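Local coordinates for protein carbohydrate kinase (Agrobacterium tumefaciens, PDB 2NWH) that probably transfers a phosphate group from a nucleotide such as ATP to a sugar or related carbohydrate, as kinases of the pfkB (ribokinase) family do, at residues A[5-10]-A[57-62]; A[116-121]-A[146-151]; A[138-143]-A[174-179]; A[163-168]-A[184-189]. All blocks are in the same frame, centred on the assembly; numbering follows the deposited sequence. Where two conformers were deposited one is given.

Overall arrangement
All four contacts lie within the pfkB-family kinase chain. Contacts 1 and 4 pair strands of its large mixed sheet, and contact 3 packs a loop on the end of strand 137-141. Contact 1 pairs strand 5-9 with strand 55-63. Strand 137-141 lies next to strand 5-9, and contact 4 joins the next two, 163-166 and 185-189. Contact 2 packs the start of helix 146-158 against the turn before helix 120-123. Along the chain, contact 1 closes before the others open. Contacts 2 and 3 alternate, as do 3 and 4. Centres of contacts 3 and 4 are about 7 Å apart, those of 2 and 4 about 17 Å. The set spans central parallel strands of a ribokinase-like fold.

Contact 1 of 4, residues A[5-10]-A[57-62]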
loop_
_atom_site.group_PDB
_atom_site.type_symbol
_atom_site.label_atom_id
_atom_site.label_comp_id
_atom_site.label_asym_id
_atom_site.label_seq_id
_atom_site.Cartn_x
_atom_site.Cartn_y
_atom_site.Cartn_z
ATOM N N LYS A 5 2.470 16.166 -6.127
ATOM C CA LYS A 5 1.132 15.604 -6.322
ATOM C C LYS A 5 1.198 14.137 -6.689
ATOM O O LYS A 5 1.912 13.769 -7.594
ATOM C CB LYS A 5 0.372 16.379 -7.395
ATOM C CG LYS A 5 -0.061 17.777 -6.986
ATOM C CD LYS A 5 -0.856 18.475 -8.122
ATOM C CE LYS A 5 -2.238 17.840 -8.448
ATOM N NZ LYS A 5 -3.256 17.821 -7.355
ATOM N N ILE A 6 0.503 13.302 -5.913
ATOM C CA ILE A 6 0.565 11.880 -6.138
ATOM C C ILE A 6 -0.844 11.411 -6.405
ATOM O O ILE A 6 -1.766 11.717 -5.612
ATOM C CB ILE A 6 1.149 11.120 -4.886
ATOM C CG1 ILE A 6 2.576 11.605 -4.558
ATOM C CG2 ILE A 6 1.007 9.597 -5.068
ATOM C CD1 ILE A 6 3.100 11.007 -3.305
ATOM N N LEU A 7 -1.028 10.675 -7.490
ATOM C CA LEU A 7 -2.329 10.076 -7.772
ATOM C C LEU A 7 -2.257 8.586 -7.519
ATOM O O LEU A 7 -1.366 7.918 -8.053
ATOM C CB LEU A 7 -2.721 10.322 -9.221
ATOM C CG LEU A 7 -4.041 9.677 -9.706
ATOM C CD1 LEU A 7 -5.217 10.392 -9.119
ATOM C CD2 LEU A 7 -4.099 9.770 -11.202
ATOM N N VAL A 8 -3.210 8.085 -6.730
ATOM C CA VAL A 8 -3.299 6.672 -6.362
ATOM C C VAL A 8 -4.473 6.036 -7.078
ATOM O O VAL A 8 -5.596 6.570 -7.047
ATOM C CB VAL A 8 -3.469 6.513 -4.858
ATOM C CG1 VAL A 8 -3.541 5.025 -4.479
ATOM C CG2 VAL A 8 -2.296 7.187 -4.145
ATOM N N LEU A 9 -4.227 4.919 -7.738
ATOM C CA LEU A 9 -5.286 4.146 -8.395
ATOM C C LEU A 9 -5.258 2.728 -7.822
ATOM O O LEU A 9 -4.311 1.968 -8.040
ATOM C CB LEU A 9 -5.093 4.148 -9.916
ATOM C CG LEU A 9 -4.994 5.547 -10.494
ATOM C CD1 LEU A 9 -3.529 5.892 -10.787
ATOM C CD2 LEU A 9 -5.796 5.571 -11.824
ATOM N N GLY A 10 -6.285 2.368 -7.072
ATOM C CA GLY A 10 -6.203 1.156 -6.286
ATOM C C GLY A 10 -7.446 0.930 -5.467
ATOM O O GLY A 10 -8.510 1.443 -5.793
ATOM N N ARG A 57 -4.313 12.449 -4.274
ATOM C CA ARG A 57 -5.657 12.178 -4.803
ATOM C C ARG A 57 -5.774 10.661 -5.035
ATOM O O ARG A 57 -4.774 10.001 -5.388
ATOM C CB ARG A 57 -5.880 12.960 -6.112
ATOM C CG ARG A 57 -7.130 12.551 -6.900
ATOM C CD ARG A 57 -7.202 13.348 -8.174
ATOM N NE ARG A 57 -8.415 13.087 -8.961
ATOM C CZ ARG A 57 -8.655 13.659 -10.140
ATOM N NH1 ARG A 57 -7.749 14.448 -10.686
ATOM N NH2 ARG A 57 -9.777 13.410 -10.792
ATOM N N ILE A 58 -6.964 10.102 -4.827
ATOM C CA ILE A 58 -7.177 8.658 -5.109
ATOM C C ILE A 58 -8.396 8.432 -6.020
ATOM O O ILE A 58 -9.429 9.088 -5.868
ATOM C CB ILE A 58 -7.272 7.772 -3.815
ATOM C CG1 ILE A 58 -7.349 6.263 -4.179
ATOM C CG2 ILE A 58 -8.483 8.207 -2.867
ATOM C CD1 ILE A 58 -7.063 5.358 -2.961
ATOM N N ILE A 59 -8.261 7.480 -6.939
ATOM C CA ILE A 59 -9.371 7.007 -7.761
ATOM C C ILE A 59 -9.536 5.516 -7.425
ATOM O O ILE A 59 -8.634 4.689 -7.720
ATOM C CB ILE A 59 -9.048 7.151 -9.247
ATOM C CG1 ILE A 59 -8.808 8.610 -9.621
ATOM C CG2 ILE A 59 -10.270 6.632 -10.151
ATOM C CD1 ILE A 59 -8.187 8.740 -11.086
ATOM N N ALA A 60 -10.649 5.198 -6.743
ATOM C CA ALA A 60 -10.997 3.810 -6.442
ATOM C C ALA A 60 -12.441 3.506 -6.862
ATOM O O ALA A 60 -13.322 4.368 -6.688
ATOM C CB ALA A 60 -10.837 3.557 -4.979
ATOM N N PRO A 61 -12.703 2.285 -7.355
ATOM C CA PRO A 61 -14.103 1.870 -7.623
ATOM C C PRO A 61 -14.877 2.017 -6.322
ATOM O O PRO A 61 -14.352 1.707 -5.235
ATOM C CB PRO A 61 -13.970 0.405 -8.036
ATOM C CG PRO A 61 -12.595 0.345 -8.721
ATOM C CD PRO A 61 -11.759 1.194 -7.695
ATOM N N ARG A 62 -16.073 2.579 -6.405
ATOM C CA ARG A 62 -16.837 2.918 -5.210
ATOM C C ARG A 62 -18.308 2.585 -5.486
ATOM O O ARG A 62 -18.800 2.819 -6.580
ATOM C CB ARG A 62 -16.713 4.406 -4.946
ATOM C CG ARG A 62 -17.491 4.966 -3.783
ATOM C CD ARG A 62 -16.926 4.529 -2.392
ATOM N NE ARG A 62 -15.461 4.785 -2.308
ATOM C CZ ARG A 62 -14.890 5.987 -2.164
ATOM N NH1 ARG A 62 -15.607 7.106 -2.043
ATOM N NH2 ARG A 62 -13.561 6.071 -2.152
HETATM O O HOH W 1 -5.418 16.761 -9.808
#
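Backbone hydrogen bonds hold strands 5-9 and 57-59 in parallel pairing, with L7 beside R57, V8 beside I58 and L9 beside I59. R57 N donates to I6 O at 3.0 Å, nearly along the C=O axis. V8 uses both its N-H and its C=O toward strand 57-59: V8 N donates to R57 O at 2.8 Å, and V8 O accepts from I59 N at 2.8 Å. The last bond, G10 N to I59 O, is weak at 3.4 Å.

Apolar packing follows on both faces. On the L7 face, L7 CG is anti to the backbone N (chi1 176°), and its CD1 lies along the extended R57 chain, 3.6 Å from R57 CG. The same L7 CD1 meets I59 CD1 at 3.9 Å. L9 CD2 reaches I59 CD1 from alongside. On the other face V8 and I58 cross obliquely, V8 CG1 against I58 CD1 at 3.8 Å.

R57 NE bonds to T83 OG1, and K5 NZ forms a salt bridge with E55. One water is weakly bonded to K5 NZ and R57 NH1.

Helix 126-134 covers the L7 and I59 face, and helix 41-51 covers V8 and I58. Strands 137-141 and 81-87 flank the pair.

Contact 2 of 4, residues A[116-121]-A[146-151]; sequences KLFTPR and EDTLTA
The T148 side chain has OG1 anti to its carbonyl carbon and beside its backbone N (chi1 -58°), which leaves CG2 anti to that N. D147 takes the crowded position instead, with CG between the backbone N and the carbonyl carbon (chi1 50°). These two torsions bring a hydroxyl and a carboxylate from the first turns of helix 146-158 to the chain around P120.

T148 OG1 donates to F118 O at 2.7 Å. The hydroxyl lies in the carbonyl plane, on a lone pair, with a C=O...donor angle of 137°. F118 is the centre of an inverse gamma turn, so the helix hydroxyl meets the chain at a sharp bend. T148 OG1 also lies 3.3 Å from P120 N, but the proline nitrogen has no hydrogen to share.

P120 packs against the first turn of the helix. Its ring crosses the D147 side chain at about a right angle, with P120 CG 3.4 Å from D147 CG. P120 CD lies 3.5 Å from D147 OD1. One turn further along the helix, P120 CB meets A151 CB at 4.2 Å. The F118 ring points to the strand side, where it packs on I59 and P61 and meets F85 edge-to-face.

T119 is the N-cap of helix 120-123, and its OG1 accepts from R122 N. The chemistry is thus divided between two threonine hydroxyls: one caps the short helix, while the other ties the turn before it to helix 146-158. The carboxylate of D147 adds packing against the proline CH groups rather than a hydrogen bond to the 116-121 segment.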
loop_
_atom_site.group_PDB
_atom_site.type_symbol
_atom_site.label_atom_id
_atom_site.label_comp_id
_atom_site.label_asym_id
_atom_site.label_seq_id
_atom_site.Cartn_x
_atom_site.Cartn_y
_atom_site.Cartn_z
ATOM N N LYS A 116 -13.225 -5.382 -10.380
ATOM C CA LYS A 116 -13.286 -5.945 -11.747
ATOM C C LYS A 116 -13.910 -4.984 -12.742
ATOM O O LYS A 116 -13.697 -5.152 -13.939
ATOM C CB LYS A 116 -14.079 -7.263 -11.788
ATOM C CG LYS A 116 -13.558 -8.281 -10.766
ATOM C CD LYS A 116 -14.246 -9.614 -10.906
ATOM C CE LYS A 116 -13.428 -10.655 -10.198
ATOM N NZ LYS A 116 -13.788 -10.644 -8.766
ATOM N N LEU A 117 -14.656 -3.986 -12.254
ATOM C CA LEU A 117 -15.255 -2.971 -13.144
ATOM C C LEU A 117 -14.253 -1.934 -13.615
ATOM O O LEU A 117 -14.527 -1.190 -14.570
ATOM C CB LEU A 117 -16.421 -2.255 -12.462
ATOM C CG LEU A 117 -17.645 -3.122 -12.109
ATOM C CD1 LEU A 117 -18.773 -2.228 -11.579
ATOM C CD2 LEU A 117 -18.141 -3.995 -13.236
ATOM N N PHE A 118 -13.095 -1.879 -12.967
ATOM C CA PHE A 118 -12.084 -0.916 -13.380
ATOM C C PHE A 118 -11.273 -1.543 -14.531
ATOM O O PHE A 118 -10.175 -2.050 -14.348
ATOM C CB PHE A 118 -11.195 -0.500 -12.189
ATOM C CG PHE A 118 -10.546 0.866 -12.360
ATOM C CD1 PHE A 118 -10.038 1.547 -11.242
ATOM C CD2 PHE A 118 -10.532 1.506 -13.622
ATOM C CE1 PHE A 118 -9.421 2.802 -11.383
ATOM C CE2 PHE A 118 -9.932 2.761 -13.779
ATOM C CZ PHE A 118 -9.381 3.407 -12.662
ATOM N N THR A 119 -11.857 -1.514 -15.716
ATOM C CA THR A 119 -11.306 -2.215 -16.875
ATOM C C THR A 119 -10.368 -1.284 -17.664
ATOM O O THR A 119 -10.319 -0.067 -17.400
ATOM C CB THR A 119 -12.420 -2.607 -17.826
ATOM O OG1 THR A 119 -13.058 -1.399 -18.214
ATOM C CG2 THR A 119 -13.424 -3.587 -17.120
ATOM N N PRO A 120 -9.556 -1.852 -18.591
ATOM C CA PRO A 120 -8.702 -0.934 -19.391
ATOM C C PRO A 120 -9.493 0.131 -20.126
ATOM O O PRO A 120 -9.063 1.278 -20.199
ATOM C CB PRO A 120 -7.999 -1.876 -20.361
ATOM C CG PRO A 120 -7.893 -3.154 -19.594
ATOM C CD PRO A 120 -9.288 -3.263 -18.939
ATOM N N ARG A 121 -10.660 -0.247 -20.639
ATOM C CA ARG A 121 -11.547 0.697 -21.317
ATOM C C ARG A 121 -11.872 1.877 -20.426
ATOM O O ARG A 121 -11.790 3.027 -20.849
ATOM C CB ARG A 121 -12.810 -0.065 -21.704
ATOM C CG ARG A 121 -13.909 0.727 -22.304
ATOM C CD ARG A 121 -14.832 -0.245 -23.045
ATOM N NE ARG A 121 -15.626 0.510 -23.993
ATOM C CZ ARG A 121 -16.320 -0.001 -24.999
ATOM N NH1 ARG A 121 -16.995 0.816 -25.790
ATOM N NH2 ARG A 121 -16.334 -1.305 -25.219
ATOM N N GLU A 146 -5.453 -7.297 -13.957
ATOM C CA GLU A 146 -4.179 -7.432 -14.661
ATOM C C GLU A 146 -4.082 -6.533 -15.898
ATOM O O GLU A 146 -3.124 -5.745 -16.018
ATOM C CB GLU A 146 -3.869 -8.914 -14.990
ATOM C CG GLU A 146 -2.656 -9.146 -15.914
ATOM C CD GLU A 146 -2.095 -10.580 -15.832
ATOM O OE1 GLU A 146 -2.553 -11.369 -14.974
ATOM O OE2 GLU A 146 -1.169 -10.911 -16.615
ATOM N N ASP A 147 -5.044 -6.624 -16.819
ATOM C CA ASP A 147 -4.941 -5.816 -18.037
ATOM C C ASP A 147 -4.999 -4.310 -17.779
ATOM O O ASP A 147 -4.446 -3.511 -18.535
ATOM C CB ASP A 147 -5.921 -6.246 -19.150
ATOM C CG ASP A 147 -7.374 -6.399 -18.665
ATOM O OD1 ASP A 147 -8.269 -6.589 -19.534
ATOM O OD2 ASP A 147 -7.637 -6.345 -17.446
ATOM N N THR A 148 -5.672 -3.930 -16.690
ATOM C CA THR A 148 -5.737 -2.537 -16.294
ATOM C C THR A 148 -4.379 -2.068 -15.813
ATOM O O THR A 148 -3.951 -0.958 -16.140
ATOM C CB THR A 148 -6.847 -2.322 -15.233
ATOM O OG1 THR A 148 -8.073 -2.777 -15.824
ATOM C CG2 THR A 148 -7.002 -0.819 -14.921
ATOM N N LEU A 149 -3.683 -2.945 -15.082
ATOM C CA LEU A 149 -2.370 -2.630 -14.604
ATOM C C LEU A 149 -1.406 -2.456 -15.771
ATOM O O LEU A 149 -0.670 -1.478 -15.839
ATOM C CB LEU A 149 -1.903 -3.688 -13.619
ATOM C CG LEU A 149 -2.602 -3.727 -12.270
ATOM C CD1 LEU A 149 -2.319 -5.046 -11.577
ATOM C CD2 LEU A 149 -2.146 -2.537 -11.425
ATOM N N THR A 150 -1.475 -3.338 -16.762
ATOM C CA THR A 150 -0.637 -3.151 -17.958
ATOM C C THR A 150 -0.941 -1.837 -18.713
ATOM O O THR A 150 -0.001 -1.099 -19.108
ATOM C CB THR A 150 -0.786 -4.349 -18.885
ATOM O OG1 THR A 150 -0.652 -5.545 -18.107
ATOM C CG2 THR A 150 0.261 -4.323 -20.027
ATOM N N ALA A 151 -2.238 -1.536 -18.905
ATOM C CA ALA A 151 -2.646 -0.319 -19.598
ATOM C C ALA A 151 -2.179 0.920 -18.851
ATOM O O ALA A 151 -1.729 1.887 -19.493
ATOM C CB ALA A 151 -4.159 -0.273 -19.794
#

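Contact 3 of 4, residues A[138-143]-A[174-179]. With CA (calcium ion), chain B.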
loop_
_atom_site.group_PDB
_atom_site.type_symbol
_atom_site.label_atom_id
_atom_site.label_comp_id
_atom_site.label_asym_id
_atom_site.label_seq_id
_atom_site.Cartn_x
_atom_site.Cartn_y
_atom_site.Cartn_z
ATOM N N LEU A 138 2.616 8.475 -9.755
ATOM C CA LEU A 138 1.470 7.547 -9.697
ATOM C C LEU A 138 1.748 6.405 -8.741
ATOM O O LEU A 138 2.919 5.951 -8.605
ATOM C CB LEU A 138 1.173 6.940 -11.072
ATOM C CG LEU A 138 0.994 7.953 -12.220
ATOM C CD1 LEU A 138 0.773 7.219 -13.523
ATOM C CD2 LEU A 138 -0.132 8.958 -11.936
ATOM N N LEU A 139 0.675 5.923 -8.105
ATOM C CA LEU A 139 0.782 4.743 -7.279
ATOM C C LEU A 139 -0.407 3.855 -7.561
ATOM O O LEU A 139 -1.549 4.316 -7.523
ATOM C CB LEU A 139 0.819 5.112 -5.779
ATOM C CG LEU A 139 0.717 3.904 -4.794
ATOM C CD1 LEU A 139 1.930 2.933 -4.933
ATOM C CD2 LEU A 139 0.554 4.424 -3.334
ATOM N N CYS A 140 -0.168 2.569 -7.783
ATOM C CA CYS A 140 -1.306 1.676 -7.949
ATOM C C CYS A 140 -1.149 0.506 -6.998
ATOM O O CYS A 140 -0.086 0.334 -6.356
ATOM C CB CYS A 140 -1.399 1.195 -9.413
ATOM S SG CYS A 140 0.001 0.114 -9.950
ATOM N N ASP A 141 -2.187 -0.309 -6.914
ATOM C CA ASP A 141 -2.026 -1.565 -6.242
ATOM C C ASP A 141 -2.623 -2.680 -7.104
ATOM O O ASP A 141 -3.347 -2.433 -8.093
ATOM C CB ASP A 141 -2.544 -1.552 -4.818
ATOM C CG ASP A 141 -4.068 -1.470 -4.750
ATOM O OD1 ASP A 141 -4.743 -1.939 -5.698
ATOM O OD2 ASP A 141 -4.587 -0.956 -3.745
ATOM N N ALA A 142 -2.293 -3.905 -6.709
ATOM C CA ALA A 142 -2.642 -5.050 -7.516
ATOM C C ALA A 142 -4.084 -5.517 -7.258
ATOM O O ALA A 142 -4.450 -6.627 -7.668
ATOM C CB ALA A 142 -1.583 -6.194 -7.311
ATOM N N ASN A 143 -4.902 -4.670 -6.607
ATOM C CA ASN A 143 -6.360 -4.890 -6.558
ATOM C C ASN A 143 -7.016 -4.669 -7.917
ATOM O O ASN A 143 -8.103 -5.211 -8.206
ATOM C CB ASN A 143 -7.066 -3.979 -5.546
ATOM C CG ASN A 143 -6.853 -4.401 -4.126
ATOM O OD1 ASN A 143 -6.373 -3.613 -3.291
ATOM N ND2 ASN A 143 -7.195 -5.650 -3.826
ATOM N N VAL A 174 1.184 -11.325 -9.132
ATOM C CA VAL A 174 1.391 -11.847 -10.496
ATOM C C VAL A 174 0.731 -10.963 -11.579
ATOM O O VAL A 174 1.203 -10.887 -12.718
ATOM C CB VAL A 174 0.895 -13.309 -10.631
ATOM C CG1 VAL A 174 1.638 -14.226 -9.675
ATOM C CG2 VAL A 174 -0.618 -13.395 -10.407
ATOM N N LYS A 175 -0.336 -10.269 -11.194
ATOM C CA LYS A 175 -1.076 -9.350 -12.070
ATOM C C LYS A 175 -0.226 -8.178 -12.585
ATOM O O LYS A 175 -0.639 -7.463 -13.535
ATOM C CB LYS A 175 -2.296 -8.810 -11.328
ATOM C CG LYS A 175 -3.336 -9.890 -10.986
ATOM C CD LYS A 175 -4.309 -9.478 -9.874
ATOM C CE LYS A 175 -5.345 -8.509 -10.355
ATOM N NZ LYS A 175 -6.360 -8.092 -9.330
ATOM N N LEU A 176 0.942 -7.986 -11.951
ATOM C CA LEU A 176 1.853 -6.875 -12.271
ATOM C C LEU A 176 2.889 -7.244 -13.341
ATOM O O LEU A 176 3.651 -6.393 -13.795
ATOM C CB LEU A 176 2.565 -6.339 -10.999
ATOM C CG LEU A 176 1.684 -5.524 -10.044
ATOM C CD1 LEU A 176 2.294 -5.481 -8.669
ATOM C CD2 LEU A 176 1.343 -4.114 -10.585
ATOM N N LYS A 177 2.885 -8.506 -13.763
ATOM C CA LYS A 177 3.950 -9.061 -14.615
ATOM C C LYS A 177 4.184 -8.290 -15.928
ATOM O O LYS A 177 5.344 -7.926 -16.216
ATOM C CB LYS A 177 3.705 -10.548 -14.862
ATOM C CG LYS A 177 4.858 -11.297 -15.541
ATOM C CD LYS A 177 4.566 -12.807 -15.690
ATOM C CE LYS A 177 3.126 -13.098 -16.178
ATOM N NZ LYS A 177 2.796 -12.523 -17.522
ATOM N N ALA A 178 3.126 -8.014 -16.716
ATOM C CA ALA A 178 3.334 -7.241 -17.960
ATOM C C ALA A 178 3.708 -5.768 -17.684
ATOM O O ALA A 178 4.453 -5.129 -18.454
ATOM C CB ALA A 178 2.146 -7.336 -18.895
ATOM N N ALA A 179 3.238 -5.247 -16.556
ATOM C CA ALA A 179 3.455 -3.835 -16.225
ATOM C C ALA A 179 4.852 -3.595 -15.645
ATOM O O ALA A 179 5.311 -2.453 -15.511
ATOM C CB ALA A 179 2.377 -3.384 -15.235
HETATM CA CA CA B . 5.790 -4.673 -20.364
HETATM O O HOH W 2 6.455 -2.672 -19.486
HETATM O O HOH W 3 3.477 -4.029 -21.045
HETATM O O HOH W 4 7.223 -6.187 -18.692
#
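K175 leaves the short 3-10 segment 174-176 with its CB directed toward the end of strand 137-141. CG lies anti to the carbonyl carbon (chi1 -65°), and chi2 is near extended. The chain then bends at chi3 (76°), which swings its end over the A142 carbonyl. CD lies 3.6 Å from A142 O, and CE comes to 3.4 Å from A142 O. At the tip, NZ donates to A142 O at 2.9 Å. The ammonium group approaches from above the carbonyl plane, 28° out of it, and not on a lone pair. A weak bond from NZ to L144 O adds a second carbonyl.

Beside the lysine the contact is apolar. A142 CB meets L176 CD1 at 4.2 Å, and C140 SG lies 4.5 Å from L176 CD2.

D141 also orders the strand end. D141 OD1 accepts from N143 N at 2.9 Å, forming an Asx turn, and D141 OD2 bonds to the backbone N of G11 and of G42. Further along the second segment, A178 O binds the calcium ion with three waters.

The lysine charge is met mainly by the carbonyl of A142, with L144 O a weak second acceptor. That dipole would be expected to favour the charged form of K175, while the Asx turn holds the A142-N143 peptide on which the lysine rests.

Contact 4 of 4, residues A[163-168]-A[184-189]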
loop_
_atom_site.group_PDB
_atom_site.type_symbol
_atom_site.label_atom_id
_atom_site.label_comp_id
_atom_site.label_asym_id
_atom_site.label_seq_id
_atom_site.Cartn_x
_atom_site.Cartn_y
_atom_site.Cartn_z
ATOM N N LEU A 163 5.894 5.537 -11.902
ATOM C CA LEU A 163 4.843 4.643 -11.377
ATOM C C LEU A 163 5.384 3.696 -10.307
ATOM O O LEU A 163 6.337 2.951 -10.566
ATOM C CB LEU A 163 4.212 3.805 -12.507
ATOM C CG LEU A 163 3.158 2.713 -12.216
ATOM C CD1 LEU A 163 1.860 3.259 -11.660
ATOM C CD2 LEU A 163 2.859 1.909 -13.507
ATOM N N ALA A 164 4.767 3.741 -9.136
ATOM C CA ALA A 164 4.976 2.765 -8.060
ATOM C C ALA A 164 3.763 1.826 -7.897
ATOM O O ALA A 164 2.650 2.136 -8.309
ATOM C CB ALA A 164 5.251 3.507 -6.717
ATOM N N ALA A 165 3.996 0.691 -7.270
ATOM C CA ALA A 165 3.001 -0.356 -7.146
ATOM C C ALA A 165 3.147 -1.070 -5.821
ATOM O O ALA A 165 4.261 -1.301 -5.335
ATOM C CB ALA A 165 3.167 -1.349 -8.285
ATOM N N ILE A 166 2.017 -1.416 -5.234
ATOM C CA ILE A 166 1.977 -2.251 -4.037
ATOM C C ILE A 166 1.368 -3.595 -4.422
ATOM O O ILE A 166 0.274 -3.651 -5.012
ATOM C CB ILE A 166 1.126 -1.562 -2.942
ATOM C CG1 ILE A 166 1.838 -0.327 -2.386
ATOM C CG2 ILE A 166 0.817 -2.480 -1.743
ATOM C CD1 ILE A 166 0.809 0.553 -1.622
ATOM N N ALA A 167 2.057 -4.668 -4.030
ATOM C CA ALA A 167 1.767 -6.025 -4.476
ATOM C C ALA A 167 0.502 -6.650 -3.871
ATOM O O ALA A 167 -0.078 -7.551 -4.477
ATOM C CB ALA A 167 2.973 -6.927 -4.209
ATOM N N ILE A 168 0.135 -6.205 -2.664
ATOM C CA ILE A 168 -1.055 -6.604 -1.905
ATOM C C ILE A 168 -1.018 -8.021 -1.321
ATOM O O ILE A 168 -1.198 -8.183 -0.127
ATOM C CB ILE A 168 -2.417 -6.339 -2.660
ATOM C CG1 ILE A 168 -2.551 -4.853 -3.037
ATOM C CG2 ILE A 168 -3.611 -6.693 -1.782
ATOM C CD1 ILE A 168 -2.707 -3.919 -1.820
ATOM N N ASP A 184 8.464 1.902 -11.736
ATOM C CA ASP A 184 9.688 2.409 -11.172
ATOM C C ASP A 184 10.022 1.789 -9.826
ATOM O O ASP A 184 11.179 1.542 -9.553
ATOM C CB ASP A 184 9.618 3.932 -11.067
ATOM C CG ASP A 184 9.867 4.611 -12.398
ATOM O OD1 ASP A 184 10.060 3.899 -13.411
ATOM O OD2 ASP A 184 9.908 5.863 -12.416
ATOM N N ILE A 185 9.008 1.578 -8.978
ATOM C CA ILE A 185 9.203 0.973 -7.634
ATOM C C ILE A 185 8.035 0.049 -7.271
ATOM O O ILE A 185 6.876 0.496 -7.202
ATOM C CB ILE A 185 9.310 2.020 -6.499
ATOM C CG1 ILE A 185 10.340 3.109 -6.840
ATOM C CG2 ILE A 185 9.677 1.301 -5.152
ATOM C CD1 ILE A 185 10.219 4.407 -6.066
ATOM N N LEU A 186 8.326 -1.221 -7.040
ATOM C CA LEU A 186 7.313 -2.175 -6.590
ATOM C C LEU A 186 7.574 -2.580 -5.146
ATOM O O LEU A 186 8.689 -3.027 -4.795
ATOM C CB LEU A 186 7.311 -3.429 -7.458
ATOM C CG LEU A 186 5.996 -4.211 -7.624
ATOM C CD1 LEU A 186 6.302 -5.460 -8.401
ATOM C CD2 LEU A 186 5.261 -4.603 -6.350
ATOM N N PHE A 187 6.554 -2.422 -4.311
ATOM C CA PHE A 187 6.685 -2.750 -2.879
ATOM C C PHE A 187 6.106 -4.113 -2.564
ATOM O O PHE A 187 4.941 -4.392 -2.855
ATOM C CB PHE A 187 6.039 -1.691 -1.994
ATOM C CG PHE A 187 6.657 -0.327 -2.138
ATOM C CD1 PHE A 187 7.866 -0.031 -1.507
ATOM C CD2 PHE A 187 6.059 0.638 -2.923
ATOM C CE1 PHE A 187 8.449 1.214 -1.647
ATOM C CE2 PHE A 187 6.625 1.899 -3.053
ATOM C CZ PHE A 187 7.841 2.171 -2.431
ATOM N N MET A 188 6.921 -4.957 -1.943
ATOM C CA MET A 188 6.480 -6.297 -1.644
ATOM C C MET A 188 7.220 -6.913 -0.465
ATOM O O MET A 188 8.270 -6.418 -0.026
ATOM C CB MET A 188 6.632 -7.181 -2.887
ATOM C CG MET A 188 8.072 -7.299 -3.384
ATOM S SD MET A 188 8.101 -8.066 -5.004
ATOM C CE MET A 188 9.159 -6.978 -5.905
ATOM N N ASN A 189 6.662 -8.006 0.035
ATOM C CA ASN A 189 7.319 -8.832 1.049
ATOM C C ASN A 189 7.926 -10.077 0.366
ATOM O O ASN A 189 7.811 -10.226 -0.852
ATOM C CB ASN A 189 6.279 -9.209 2.104
ATOM C CG ASN A 189 5.193 -10.160 1.553
ATOM O OD1 ASN A 189 4.195 -10.409 2.210
ATOM N ND2 ASN A 189 5.409 -10.702 0.353
#
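The tight part of the paired strands 163-166 and 185-189 brings A164, A165 and A167 against I185, L186 and F187. A165 N donates to I185 O at 2.9 Å, and A165 O accepts from F187 N at 2.8 Å, nearly straight (173°). A167 N continues the pattern to F187 O at 3.1 Å.

Alanines of segment 163-168 meet larger side chains of strand 185-189. L186 CG is anti to its backbone N (chi1 -151°), and its CD2 comes alongside to 3.9 Å from A167 CB. On the other face F187 CG lies anti to the carbonyl carbon, and I185 CG2 sits 3.4 Å above the ring plane, offset toward the rim. A164 CB approaches F187 CE2 obliquely.

The D184 end is less regular, and D184 is partly exposed: L163 O takes a short but bent bond from D184 N, 2.6 Å at 132°, and a weak one from I185 N. I166 is partly exposed too, its CG1 4.4 Å from F187 CD2.

Helix 190-197 covers L186 and M188, and helix 255-266 covers A164, I185 and F187. Strand 163-166, helix 170-173 and strand 185-189 form a beta-alpha-beta unit, the repeating element of ribokinase-like folds.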